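Local coordinates for Glyoxalase/bleomycin resisance protein/dioxygenase (Streptomyces sp. CB03234, PDB 5UJP) that binds riboflavin and a calcium ion as a member of the glyoxalase/bleomycin resistance/dioxygenase superfamily, and may act as a dioxygenase, at residues 7-12 / 106-111. Numbering follows the deposited sequence.
Sequences VPVSDQ and DGNVIG
Asn-108 lays its carboxamide obliquely across Val-7 and Pro-8, with ND2 3.4 Å from Val-7 CG1, the methyl anti to the backbone N, and OD1 3.6 Å from Pro-8 CG. Asn-108 ND2 donates to Pro-8 O over 2.9 Å in a nearly straight bond (171°); the oxygen lies in the amide plane, whereas the donor stands above the carbonyl plane. Asp-104 OD2 also accepts from ND2, and Asn-108 OD1 takes the N-H of Leu-64, so this buried amide is held at both ends and its rotation is fixed. The neighbouring grip belongs to Asp-106: its OD2 accepts from Ser-10 N (3.0 Å), met from above the carboxylate plane, while its OD1 turns its syn lone pair to Ser-10 OG at 2.6 Å. A water donates to both Asp-106 OD2 and Asp-11 O, bridging the turn before strand 109-113 to the N-cap of helix 12-23. Asn-108 and Asp-106 thus reach across to the end of strand 3-8 and the loop after it, mostly to backbone, joining the paired beta-alpha-beta-beta-beta modules of the vicinal oxygen chelate fold, with Val-7 packed on Leu-50 and Leu-52 of strand 48-53 and both Val-7 and Ile-110 against Tyr-19 of helix 12-23.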
ATOM      1  N   VAL A   7      -0.512   7.656  -0.956  1.00 19.13           N
ATOM      2  CA  VAL A   7       0.431   8.222   0.002  1.00 18.15           C
ATOM      3  C   VAL A   7      -0.111   9.589   0.410  1.00 18.07           C
ATOM      4  O   VAL A   7      -0.320  10.438  -0.469  1.00 19.40           O
ATOM      5  CB  VAL A   7       1.820   8.350  -0.630  1.00 17.56           C
ATOM      6  CG1 VAL A   7       2.785   8.981   0.382  1.00 18.26           C
ATOM      7  CG2 VAL A   7       2.311   6.959  -1.081  1.00 18.67           C
ATOM      8  N   PRO A   8      -0.326   9.846   1.701  1.00 17.85           N
ATOM      9  CA  PRO A   8      -0.917  11.137   2.110  1.00 18.15           C
ATOM     10  C   PRO A   8       0.152  12.223   2.178  1.00 18.74           C
ATOM     11  O   PRO A   8       1.093  12.154   2.990  1.00 18.31           O
ATOM     12  CB  PRO A   8      -1.492  10.827   3.499  1.00 18.06           C
ATOM     13  CG  PRO A   8      -0.579   9.781   4.017  1.00 18.55           C
ATOM     14  CD  PRO A   8      -0.180   8.933   2.844  1.00 17.61           C
ATOM     15  N   VAL A   9      -0.032  13.276   1.357  1.00 20.71           N
ATOM     16  CA  VAL A   9       0.926  14.377   1.308  1.00 19.61           C
ATOM     17  C   VAL A   9       0.212  15.695   1.602  1.00 20.50           C
ATOM     18  O   VAL A   9      -1.010  15.807   1.502  1.00 25.21           O
ATOM     19  CB  VAL A   9       1.667  14.441  -0.048  1.00 19.53           C
ATOM     20  CG1 VAL A   9       2.401  13.089  -0.348  1.00 22.13           C
ATOM     21  CG2 VAL A   9       0.696  14.853  -1.146  1.00 19.88           C
ATOM     22  N   SER A  10       1.004  16.697   2.009  1.00 22.42           N
ATOM     23  CA  SER A  10       0.434  18.006   2.322  1.00 25.14           C
ATOM     24  C   SER A  10       0.462  18.958   1.142  1.00 25.68           C
ATOM     25  O   SER A  10      -0.374  19.867   1.063  1.00 29.14           O
ATOM     26  CB  SER A  10       1.176  18.668   3.489  1.00 26.65           C
ATOM     27  OG  SER A  10       2.521  18.967   3.162  1.00 29.24           O
ATOM     28  N   ASP A  11       1.442  18.815   0.263  1.00 23.44           N
ATOM     29  CA  ASP A  11       1.629  19.694  -0.880  1.00 24.61           C
ATOM     30  C   ASP A  11       1.981  18.799  -2.062  1.00 24.24           C
ATOM     31  O   ASP A  11       3.071  18.208  -2.105  1.00 24.59           O
ATOM     32  CB  ASP A  11       2.741  20.705  -0.576  1.00 26.98           C
ATOM     33  CG  ASP A  11       2.918  21.731  -1.675  1.00 28.37           C
ATOM     34  OD1 ASP A  11       2.957  21.348  -2.862  1.00 29.34           O
ATOM     35  OD2 ASP A  11       3.035  22.942  -1.353  1.00 33.02           O
ATOM     36  N   GLN A  12       1.049  18.679  -3.012  1.00 23.12           N
ATOM     37  CA  GLN A  12       1.246  17.731  -4.103  1.00 21.65           C
ATOM     38  C   GLN A  12       2.378  18.144  -5.030  1.00 21.66           C
ATOM     39  O   GLN A  12       3.026  17.279  -5.617  1.00 23.57           O
ATOM     40  CB  GLN A  12      -0.038  17.566  -4.900  1.00 21.62           C
ATOM     41  CG  GLN A  12      -1.107  16.804  -4.113  1.00 21.88           C
ATOM     42  CD  GLN A  12      -2.386  16.624  -4.915  1.00 21.69           C
ATOM     43  OE1 GLN A  12      -3.029  17.594  -5.277  1.00 24.63           O
ATOM     44  NE2 GLN A  12      -2.755  15.360  -5.186  1.00 23.07           N
ATOM     45  N   ASP A 106       7.035  15.051   3.987  1.00 23.45           N
ATOM     46  CA  ASP A 106       6.035  15.112   5.045  1.00 23.80           C
ATOM     47  C   ASP A 106       6.319  14.132   6.162  1.00 20.88           C
ATOM     48  O   ASP A 106       5.662  14.206   7.210  1.00 23.28           O
ATOM     49  CB  ASP A 106       4.640  14.797   4.518  1.00 24.16           C
ATOM     50  CG  ASP A 106       4.076  15.894   3.673  1.00 25.38           C
ATOM     51  OD1 ASP A 106       3.973  17.025   4.192  1.00 28.43           O
ATOM     52  OD2 ASP A 106       3.782  15.630   2.484  1.00 25.05           O
ATOM     53  N   GLY A 107       7.234  13.175   5.937  1.00 20.18           N
ATOM     54  CA  GLY A 107       7.500  12.155   6.925  1.00 20.56           C
ATOM     55  C   GLY A 107       6.972  10.777   6.596  1.00 18.20           C
ATOM     56  O   GLY A 107       7.180   9.856   7.391  1.00 19.46           O
ATOM     57  N   ASN A 108       6.323  10.597   5.444  1.00 17.49           N
ATOM     58  CA  ASN A 108       5.948   9.240   5.035  1.00 16.24           C
ATOM     59  C   ASN A 108       7.205   8.410   4.871  1.00 17.20           C
ATOM     60  O   ASN A 108       8.192   8.878   4.305  1.00 18.10           O
ATOM     61  CB  ASN A 108       5.217   9.283   3.687  1.00 16.52           C
ATOM     62  CG  ASN A 108       3.904   9.995   3.758  1.00 16.63           C
ATOM     63  OD1 ASN A 108       3.025   9.586   4.543  1.00 18.88           O
ATOM     64  ND2 ASN A 108       3.722  11.024   2.926  1.00 18.29           N
ATOM     65  N   VAL A 109       7.182   7.180   5.362  1.00 16.40           N
ATOM     66  CA  VAL A 109       8.351   6.306   5.285  1.00 15.28           C
ATOM     67  C   VAL A 109       8.132   5.318   4.148  1.00 15.66           C
ATOM     68  O   VAL A 109       7.128   4.570   4.130  1.00 18.17           O
ATOM     69  CB  VAL A 109       8.572   5.539   6.601  1.00 16.28           C
ATOM     70  CG1 VAL A 109       9.811   4.632   6.497  1.00 16.65           C
ATOM     71  CG2 VAL A 109       8.757   6.509   7.762  1.00 18.50           C
ATOM     72  N   ILE A 110       9.073   5.298   3.219  1.00 15.36           N
ATOM     73  CA  ILE A 110       9.065   4.385   2.072  1.00 15.99           C
ATOM     74  C   ILE A 110      10.167   3.367   2.330  1.00 15.73           C
ATOM     75  O   ILE A 110      11.306   3.753   2.598  1.00 17.05           O
ATOM     76  CB  ILE A 110       9.324   5.129   0.746  1.00 16.97           C
ATOM     77  CG1 ILE A 110       8.367   6.340   0.618  1.00 18.94           C
ATOM     78  CG2 ILE A 110       9.319   4.135  -0.418  1.00 19.22           C
ATOM     79  CD1 ILE A 110       6.894   5.957   0.521  1.00 21.58           C
ATOM     80  N   GLY A 111       9.832   2.080   2.299  1.00 15.72           N
ATOM     81  CA  GLY A 111      10.815   1.019   2.447  1.00 15.79           C
ATOM     82  C   GLY A 111      11.187   0.414   1.106  1.00 16.31           C
ATOM     83  O   GLY A 111      10.358   0.308   0.204  1.00 15.73           O
TER
HETATM   84  O   HOH W   1       4.315  17.757   0.503  1.00 30.11           O